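Local coordinates for protein aldehyde dehydrogenase (Burkholderia thailandensis, PDB 5J6B) that probably oxidises aldehydes to carboxylic acids with NADP as the hydride acceptor, as a tetramer of the aldehyde dehydrogenase family, at residues A301-Y306 / L395-D400; G129-L134 / S144-R149. All blocks are in the same frame, centred on the assembly; numbering follows the deposited sequence.

Interaction 1 (A301-Y306 / L395-D400); sequences AHADVY and LERFSD
Two parallel strands of the mixed sheet in the aldehyde dehydrogenase catalytic domain run side by side here, Ala-301 beside Arg-397 and His-302 beside Phe-398, where strand 298-302 turns straight into helix 303-319. The Ala-301 amide bonds to Glu-396 O, and its carbonyl receives Phe-398 N. Two residues on, Ala-303 N meets Phe-398 O at 2.8 Å, so the first turn of the helix is stitched to the neighbouring strand.

His-302 is the N-cap: its ND1 accepts Asp-304 N at 3.0 Å, which fixes the imidazole's rotation and places the proton on NE2, whose bond to Ser-399 O is bent and weak. The ring's edge points at the face of Phe-398, planes 85° apart, and His-302 CD2 lies 3.7 Å from Phe-398 CE2. Helix 401-409 also packs on Phe-398.

Over the face carrying Ala-301 and Arg-397, Tyr-306 comes back from the helix, CG anti to its backbone N (chi1 -174°), and meets Leu-395 tip to tip. Its hydroxyl is hydrogen-bonded to Glu-375. Arg-397, extended from CG to NE, crosses one face of the phenol ring; Arg-397 CG lies 4.2 Å from the centroid of the Tyr-306 ring in a CH-pi contact, and Arg-397 NH1 ends 3.5 Å from Tyr-306 CD1.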
ATOM      1  N   ALA A 301      22.357 -19.093 -25.793  1.00 18.34           N
ATOM      2  CA  ALA A 301      22.684 -17.971 -26.663  1.00 16.53           C
ATOM      3  C   ALA A 301      22.099 -18.163 -28.054  1.00 18.59           C
ATOM      4  O   ALA A 301      22.177 -19.257 -28.624  1.00 19.93           O
ATOM      5  CB  ALA A 301      24.202 -17.789 -26.775  1.00 19.62           C
ATOM      6  N   HIS A 302      21.550 -17.080 -28.605  1.00 25.04           N
ATOM      7  CA  HIS A 302      20.909 -17.136 -29.913  1.00 17.76           C
ATOM      8  C   HIS A 302      21.933 -17.366 -31.021  1.00 18.67           C
ATOM      9  O   HIS A 302      23.040 -16.811 -31.002  1.00 19.59           O
ATOM     10  CB  HIS A 302      20.128 -15.846 -30.186  1.00 17.41           C
ATOM     11  CG  HIS A 302      19.162 -15.965 -31.327  1.00 20.76           C
ATOM     12  ND1 HIS A 302      19.543 -15.829 -32.646  1.00 20.45           N
ATOM     13  CD2 HIS A 302      17.833 -16.217 -31.346  1.00 21.03           C
ATOM     14  CE1 HIS A 302      18.491 -15.987 -33.429  1.00 21.88           C
ATOM     15  NE2 HIS A 302      17.441 -16.232 -32.667  1.00 22.79           N
ATOM     16  N   ALA A 303      21.534 -18.178 -32.005  1.00 19.52           N
ATOM     17  CA  ALA A 303      22.395 -18.536 -33.129  1.00 21.97           C
ATOM     18  C   ALA A 303      22.986 -17.315 -33.824  1.00 22.84           C
ATOM     19  O   ALA A 303      24.115 -17.374 -34.318  1.00 23.60           O
ATOM     20  CB  ALA A 303      21.592 -19.380 -34.134  1.00 21.43           C
ATOM     21  N   ASP A 304      22.252 -16.200 -33.865  1.00 22.97           N
ATOM     22  CA  ASP A 304      22.740 -15.013 -34.564  1.00 24.47           C
ATOM     23  C   ASP A 304      23.980 -14.408 -33.909  1.00 31.01           C
ATOM     24  O   ASP A 304      24.774 -13.750 -34.591  1.00 23.95           O
ATOM     25  CB  ASP A 304      21.646 -13.951 -34.636  1.00 23.34           C
ATOM     26  CG  ASP A 304      20.559 -14.299 -35.625  1.00 29.84           C
ATOM     27  OD1 ASP A 304      20.671 -15.344 -36.292  1.00 23.31           O
ATOM     28  OD2 ASP A 304      19.611 -13.501 -35.754  1.00 25.97           O
ATOM     29  N   VAL A 305      24.143 -14.568 -32.595  1.00 24.55           N
ATOM     30  CA  VAL A 305      25.293 -14.014 -31.887  1.00 26.28           C
ATOM     31  C   VAL A 305      26.204 -15.096 -31.338  1.00 28.22           C
ATOM     32  O   VAL A 305      27.210 -14.770 -30.694  1.00 23.29           O
ATOM     33  CB  VAL A 305      24.863 -13.060 -30.757  1.00 23.35           C
ATOM     34  CG1 VAL A 305      24.005 -11.909 -31.303  1.00 21.57           C
ATOM     35  CG2 VAL A 305      24.115 -13.826 -29.661  1.00 22.29           C
ATOM     36  N   TYR A 306      25.907 -16.371 -31.613  1.00 22.95           N
ATOM     37  CA  TYR A 306      26.532 -17.474 -30.890  1.00 25.25           C
ATOM     38  C   TYR A 306      28.039 -17.514 -31.117  1.00 26.99           C
ATOM     39  O   TYR A 306      28.817 -17.601 -30.160  1.00 22.67           O
ATOM     40  CB  TYR A 306      25.900 -18.800 -31.312  1.00 21.11           C
ATOM     41  CG  TYR A 306      26.386 -19.974 -30.501  1.00 26.56           C
ATOM     42  CD1 TYR A 306      27.499 -20.715 -30.901  1.00 26.87           C
ATOM     43  CD2 TYR A 306      25.742 -20.340 -29.328  1.00 22.87           C
ATOM     44  CE1 TYR A 306      27.947 -21.791 -30.151  1.00 25.09           C
ATOM     45  CE2 TYR A 306      26.185 -21.419 -28.572  1.00 24.33           C
ATOM     46  CZ  TYR A 306      27.285 -22.137 -28.985  1.00 24.03           C
ATOM     47  OH  TYR A 306      27.718 -23.215 -28.238  1.00 26.43           O
ATOM     48  N   LEU A 395      27.451 -23.821 -22.289  1.00 20.17           N
ATOM     49  CA  LEU A 395      26.974 -22.981 -23.381  1.00 22.58           C
ATOM     50  C   LEU A 395      26.121 -23.818 -24.332  1.00 24.24           C
ATOM     51  O   LEU A 395      26.562 -24.865 -24.809  1.00 19.54           O
ATOM     52  CB  LEU A 395      28.158 -22.347 -24.123  1.00 19.92           C
ATOM     53  CG  LEU A 395      27.856 -21.494 -25.368  1.00 22.38           C
ATOM     54  CD1 LEU A 395      26.961 -20.295 -25.054  1.00 17.94           C
ATOM     55  CD2 LEU A 395      29.157 -21.029 -26.008  1.00 26.91           C
ATOM     56  N   GLU A 396      24.894 -23.373 -24.590  1.00 21.93           N
ATOM     57  CA  GLU A 396      24.050 -24.028 -25.577  1.00 23.17           C
ATOM     58  C   GLU A 396      23.437 -22.964 -26.478  1.00 21.99           C
ATOM     59  O   GLU A 396      23.442 -21.769 -26.166  1.00 19.33           O
ATOM     60  CB  GLU A 396      22.959 -24.896 -24.920  1.00 19.09           C
ATOM     61  CG  GLU A 396      21.955 -24.109 -24.063  1.00 18.68           C
ATOM     62  CD  GLU A 396      20.983 -25.013 -23.312  1.00 28.93           C
ATOM     63  OE1 GLU A 396      20.974 -24.994 -22.055  1.00 20.70           O
ATOM     64  OE2 GLU A 396      20.229 -25.751 -23.981  1.00 31.02           O
ATOM     65  N   ARG A 397      22.896 -23.426 -27.599  1.00 21.31           N
ATOM     66  CA  ARG A 397      22.511 -22.592 -28.726  1.00 23.17           C
ATOM     67  C   ARG A 397      21.017 -22.736 -28.990  1.00 26.74           C
ATOM     68  O   ARG A 397      20.478 -23.847 -28.939  1.00 25.38           O
ATOM     69  CB  ARG A 397      23.311 -23.016 -29.963  1.00 22.57           C
ATOM     70  CG  ARG A 397      23.102 -22.228 -31.237  1.00 23.53           C
ATOM     71  CD  ARG A 397      23.969 -22.863 -32.325  1.00 26.15           C
ATOM     72  NE  ARG A 397      23.750 -22.248 -33.626  1.00 36.43           N
ATOM     73  CZ  ARG A 397      24.693 -21.648 -34.347  1.00 48.17           C
ATOM     74  NH1 ARG A 397      25.950 -21.587 -33.907  1.00 42.70           N
ATOM     75  NH2 ARG A 397      24.374 -21.121 -35.527  1.00 48.41           N
ATOM     76  N   PHE A 398      20.346 -21.622 -29.286  1.00 19.03           N
ATOM     77  CA  PHE A 398      18.932 -21.680 -29.662  1.00 22.07           C
ATOM     78  C   PHE A 398      18.659 -20.683 -30.779  1.00 21.08           C
ATOM     79  O   PHE A 398      19.518 -19.876 -31.148  1.00 21.16           O
ATOM     80  CB  PHE A 398      18.001 -21.387 -28.471  1.00 20.45           C
ATOM     81  CG  PHE A 398      17.813 -19.910 -28.190  1.00 23.77           C
ATOM     82  CD1 PHE A 398      18.785 -19.189 -27.496  1.00 16.87           C
ATOM     83  CD2 PHE A 398      16.670 -19.248 -28.622  1.00 18.11           C
ATOM     84  CE1 PHE A 398      18.607 -17.831 -27.239  1.00 24.38           C
ATOM     85  CE2 PHE A 398      16.487 -17.892 -28.381  1.00 22.97           C
ATOM     86  CZ  PHE A 398      17.445 -17.181 -27.690  1.00 22.91           C
ATOM     87  N   SER A 399      17.429 -20.736 -31.301  1.00 21.01           N
ATOM     88  CA  SER A 399      16.974 -19.785 -32.304  1.00 24.20           C
ATOM     89  C   SER A 399      15.543 -19.327 -32.014  1.00 26.78           C
ATOM     90  O   SER A 399      15.194 -18.164 -32.241  1.00 32.30           O
ATOM     91  CB  SER A 399      17.068 -20.409 -33.696  1.00 26.28           C
ATOM     92  OG  SER A 399      16.463 -19.566 -34.650  1.00 37.65           O
ATOM     93  N   ASP A 400      14.709 -20.227 -31.514  1.00 20.47           N
ATOM     94  CA  ASP A 400      13.319 -19.918 -31.190  1.00 22.52           C
ATOM     95  C   ASP A 400      13.202 -19.469 -29.735  1.00 22.06           C
ATOM     96  O   ASP A 400      13.655 -20.176 -28.826  1.00 19.55           O
ATOM     97  CB  ASP A 400      12.455 -21.152 -31.443  1.00 20.00           C
ATOM     98  CG  ASP A 400      10.997 -20.896 -31.184  1.00 38.73           C
ATOM     99  OD1 ASP A 400      10.316 -20.411 -32.104  1.00 37.77           O
ATOM    100  OD2 ASP A 400      10.537 -21.171 -30.060  1.00 41.59           O
TER

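Interaction 2 (G129-L134 / S144-R149); sequences GGLVNL and SGYYKR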
ATOM      1  N   GLY A 129       1.202  -1.501   9.218  1.00 27.69           N
ATOM      2  CA  GLY A 129      -0.096  -1.876   9.733  1.00 29.71           C
ATOM      3  C   GLY A 129      -1.167  -1.396   8.766  1.00 26.24           C
ATOM      4  O   GLY A 129      -0.867  -0.861   7.693  1.00 30.15           O
ATOM      5  N   GLY A 130      -2.420  -1.573   9.168  1.00 24.31           N
ATOM      6  CA  GLY A 130      -3.472  -1.163   8.256  1.00 26.57           C
ATOM      7  C   GLY A 130      -4.825  -0.960   8.901  1.00 24.26           C
ATOM      8  O   GLY A 130      -5.072  -1.331  10.050  1.00 20.01           O
ATOM      9  N   LEU A 131      -5.692  -0.317   8.122  1.00 13.27           N
ATOM     10  CA  LEU A 131      -7.112  -0.191   8.388  1.00 19.81           C
ATOM     11  C   LEU A 131      -7.859  -1.071   7.394  1.00 27.47           C
ATOM     12  O   LEU A 131      -7.435  -1.225   6.246  1.00 33.02           O
ATOM     13  CB  LEU A 131      -7.578   1.256   8.223  1.00 28.26           C
ATOM     14  CG  LEU A 131      -8.009   1.995   9.488  1.00 36.82           C
ATOM     15  CD1 LEU A 131      -6.803   2.220  10.346  1.00 34.58           C
ATOM     16  CD2 LEU A 131      -8.692   3.315   9.164  1.00 37.87           C
ATOM     17  N   VAL A 132      -8.971  -1.642   7.837  1.00 21.12           N
ATOM     18  CA  VAL A 132      -9.817  -2.462   6.975  1.00 28.69           C
ATOM     19  C   VAL A 132     -11.243  -1.958   7.119  1.00 18.65           C
ATOM     20  O   VAL A 132     -11.745  -1.842   8.242  1.00 17.88           O
ATOM     21  CB  VAL A 132      -9.755  -3.959   7.350  1.00 32.35           C
ATOM     22  CG1 VAL A 132     -10.393  -4.810   6.256  1.00 36.97           C
ATOM     23  CG2 VAL A 132      -8.338  -4.414   7.631  1.00 40.00           C
ATOM     24  N   ASN A 133     -11.898  -1.647   6.001  1.00 17.60           N
ATOM     25  CA  ASN A 133     -13.325  -1.359   6.067  0.80 18.31           C
ATOM     26  C   ASN A 133     -14.079  -2.672   6.184  1.00 15.33           C
ATOM     27  O   ASN A 133     -14.005  -3.524   5.292  1.00 18.48           O
ATOM     28  CB  ASN A 133     -13.852  -0.590   4.863  0.80 20.98           C
ATOM     29  CG  ASN A 133     -15.380  -0.541   4.861  0.80 26.88           C
ATOM     30  OD1 ASN A 133     -16.003   0.019   5.774  0.80 25.78           O
ATOM     31  ND2 ASN A 133     -15.990  -1.181   3.871  0.80 29.59           N
ATOM     32  N   LEU A 134     -14.793  -2.838   7.291  1.00 17.13           N
ATOM     33  CA  LEU A 134     -15.568  -4.049   7.519  1.00 19.47           C
ATOM     34  C   LEU A 134     -17.044  -3.886   7.204  1.00 20.67           C
ATOM     35  O   LEU A 134     -17.779  -4.878   7.252  1.00 15.92           O
ATOM     36  CB  LEU A 134     -15.421  -4.502   8.972  1.00 14.95           C
ATOM     37  CG  LEU A 134     -13.985  -4.611   9.476  1.00 20.49           C
ATOM     38  CD1 LEU A 134     -14.008  -5.061  10.919  1.00 17.14           C
ATOM     39  CD2 LEU A 134     -13.174  -5.576   8.601  1.00 23.28           C
ATOM     40  N   SER A 144     -15.368  -1.656  12.551  1.00 21.07           N
ATOM     41  CA  SER A 144     -14.192  -1.177  11.850  1.00 18.05           C
ATOM     42  C   SER A 144     -13.001  -2.045  12.227  1.00 18.97           C
ATOM     43  O   SER A 144     -12.951  -2.618  13.319  1.00 18.37           O
ATOM     44  CB  SER A 144     -13.916   0.310  12.159  1.00 17.02           C
ATOM     45  OG  SER A 144     -13.754   0.510  13.550  1.00 30.16           O
ATOM     46  N   GLY A 145     -12.049  -2.137  11.314  1.00 18.15           N
ATOM     47  CA  GLY A 145     -10.920  -3.042  11.460  1.00 16.73           C
ATOM     48  C   GLY A 145      -9.594  -2.310  11.448  1.00 16.38           C
ATOM     49  O   GLY A 145      -9.382  -1.397  10.642  1.00 17.94           O
ATOM     50  N   TYR A 146      -8.703  -2.728  12.347  1.00 14.45           N
ATOM     51  CA  TYR A 146      -7.333  -2.232  12.458  1.00 19.36           C
ATOM     52  C   TYR A 146      -6.415  -3.433  12.611  1.00 14.12           C
ATOM     53  O   TYR A 146      -6.730  -4.350  13.373  1.00 17.55           O
ATOM     54  CB  TYR A 146      -7.158  -1.293  13.684  1.00 21.80           C
ATOM     55  CG  TYR A 146      -8.243  -0.256  13.797  1.00 23.88           C
ATOM     56  CD1 TYR A 146      -8.045   1.036  13.327  1.00 26.48           C
ATOM     57  CD2 TYR A 146      -9.482  -0.574  14.351  1.00 25.32           C
ATOM     58  CE1 TYR A 146      -9.047   1.985  13.407  1.00 30.43           C
ATOM     59  CE2 TYR A 146     -10.495   0.368  14.430  1.00 25.90           C
ATOM     60  CZ  TYR A 146     -10.271   1.647  13.958  1.00 32.88           C
ATOM     61  OH  TYR A 146     -11.271   2.591  14.032  1.00 37.94           O
ATOM     62  N   TYR A 147      -5.278  -3.442  11.917  1.00 13.76           N
ATOM     63  CA  TYR A 147      -4.343  -4.530  12.166  1.00 19.53           C
ATOM     64  C   TYR A 147      -2.923  -3.988  12.258  1.00 15.03           C
ATOM     65  O   TYR A 147      -2.564  -3.015  11.593  1.00 14.49           O
ATOM     66  CB  TYR A 147      -4.438  -5.647  11.094  1.00 16.92           C
ATOM     67  CG  TYR A 147      -4.010  -5.229   9.702  1.00 22.76           C
ATOM     68  CD1 TYR A 147      -2.671  -5.291   9.314  1.00 26.41           C
ATOM     69  CD2 TYR A 147      -4.939  -4.774   8.774  1.00 31.76           C
ATOM     70  CE1 TYR A 147      -2.275  -4.900   8.045  1.00 27.34           C
ATOM     71  CE2 TYR A 147      -4.552  -4.386   7.501  1.00 34.10           C
ATOM     72  CZ  TYR A 147      -3.221  -4.451   7.143  1.00 37.70           C
ATOM     73  OH  TYR A 147      -2.834  -4.065   5.879  1.00 45.90           O
ATOM     74  N   LYS A 148      -2.122  -4.620  13.105  1.00 21.07           N
ATOM     75  CA  LYS A 148      -0.699  -4.334  13.188  1.00 21.19           C
ATOM     76  C   LYS A 148       0.042  -5.659  13.193  1.00 23.61           C
ATOM     77  O   LYS A 148      -0.543  -6.711  13.457  1.00 22.92           O
ATOM     78  CB  LYS A 148      -0.351  -3.514  14.440  1.00 20.19           C
ATOM     79  CG  LYS A 148      -0.664  -4.215  15.751  1.00 25.54           C
ATOM     80  CD  LYS A 148      -0.352  -3.310  16.946  1.00 36.54           C
ATOM     81  CE  LYS A 148      -0.835  -3.901  18.257  1.00 37.08           C
ATOM     82  NZ  LYS A 148      -0.592  -2.949  19.383  1.00 40.41           N
ATOM     83  N   ARG A 149       1.337  -5.601  12.912  1.00 19.88           N
ATOM     84  CA  ARG A 149       2.184  -6.784  12.909  1.00 23.23           C
ATOM     85  C   ARG A 149       2.900  -6.898  14.247  1.00 23.64           C
ATOM     86  O   ARG A 149       3.415  -5.903  14.766  1.00 23.69           O
ATOM     87  CB  ARG A 149       3.191  -6.715  11.762  1.00 21.52           C
ATOM     88  CG  ARG A 149       2.533  -6.635  10.438  1.00 20.82           C
ATOM     89  CD  ARG A 149       3.543  -6.630   9.312  1.00 27.84           C
ATOM     90  NE  ARG A 149       2.934  -7.073   8.062  1.00 43.09           N
ATOM     91  CZ  ARG A 149       2.703  -8.347   7.765  1.00 43.59           C
ATOM     92  NH1 ARG A 149       3.028  -9.311   8.631  1.00 38.55           N
ATOM     93  NH2 ARG A 149       2.149  -8.660   6.603  1.00 41.54           N
TER
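The carbonyl oxygen of Gly-130 takes the amide N of Tyr-147 at 2.8 Å, with the CA of Tyr-146 also approaching it, in the antiparallel beta hairpin of strands 130-133 and 143-151. In return Gly-130 N bonds to Tyr-147 O, making this a hydrogen-bonded pair. Val-132 and Gly-145 form the next such pair: Val-132 N bonds to Gly-145 O, while the return bond from Gly-145 N to Val-132 O, 3.1 Å, is more bent.

Tyr-147 folds its ring over the opposite strand. Its CG sits between the backbone N and the carbonyl carbon (chi1 66°), and one ring face lies on the backbone of Gly-130, whose N is 3.5 Å above the plane of the Tyr-147 ring, over its centre. Gly-130 CA makes a CH-pi contact with that face, 3.7 Å from the centroid of the Tyr-147 ring. Val-132 CG2 meets the same ring at its edge, 3.6 Å from Tyr-147 CD2.

The face bearing Leu-131 and Tyr-146 meets the second subunit, each of the two packing against its own counterpart there. Within the hairpin these side chains run alongside each other in the same direction. Lys-148 leads away from the hairpin to a salt bridge with Asp-432 of the third subunit. The hairpin is thus part of the tetramer interface, in keeping with the oligomerisation arm of this family. Across the pair, Leu-131 CD1 touches Tyr-146 CD1 at 3.4 Å.

From the N terminus the chain first reaches interaction 2, where nine residues separate 129-134 from 144-149 and the hairpin closes a short loop. Strand 143-151 is also paired with strand 475-483 near the C terminus, giving a three-stranded antiparallel sheet. The chain then runs through five of the six strands of the sheet that includes 155-158 and 232-236 before interaction 1 opens at 301-306; that contact closes a far longer loop of 88 residues, returning at 395-400. The two loops follow in series, neither nested nor crossed. Their centres are 52 Å apart and their nearest atoms about 38 Å: one joins neighbouring parallel strands 298-302 and 392-398 of a mixed sheet, the other belongs to the arm between subunits.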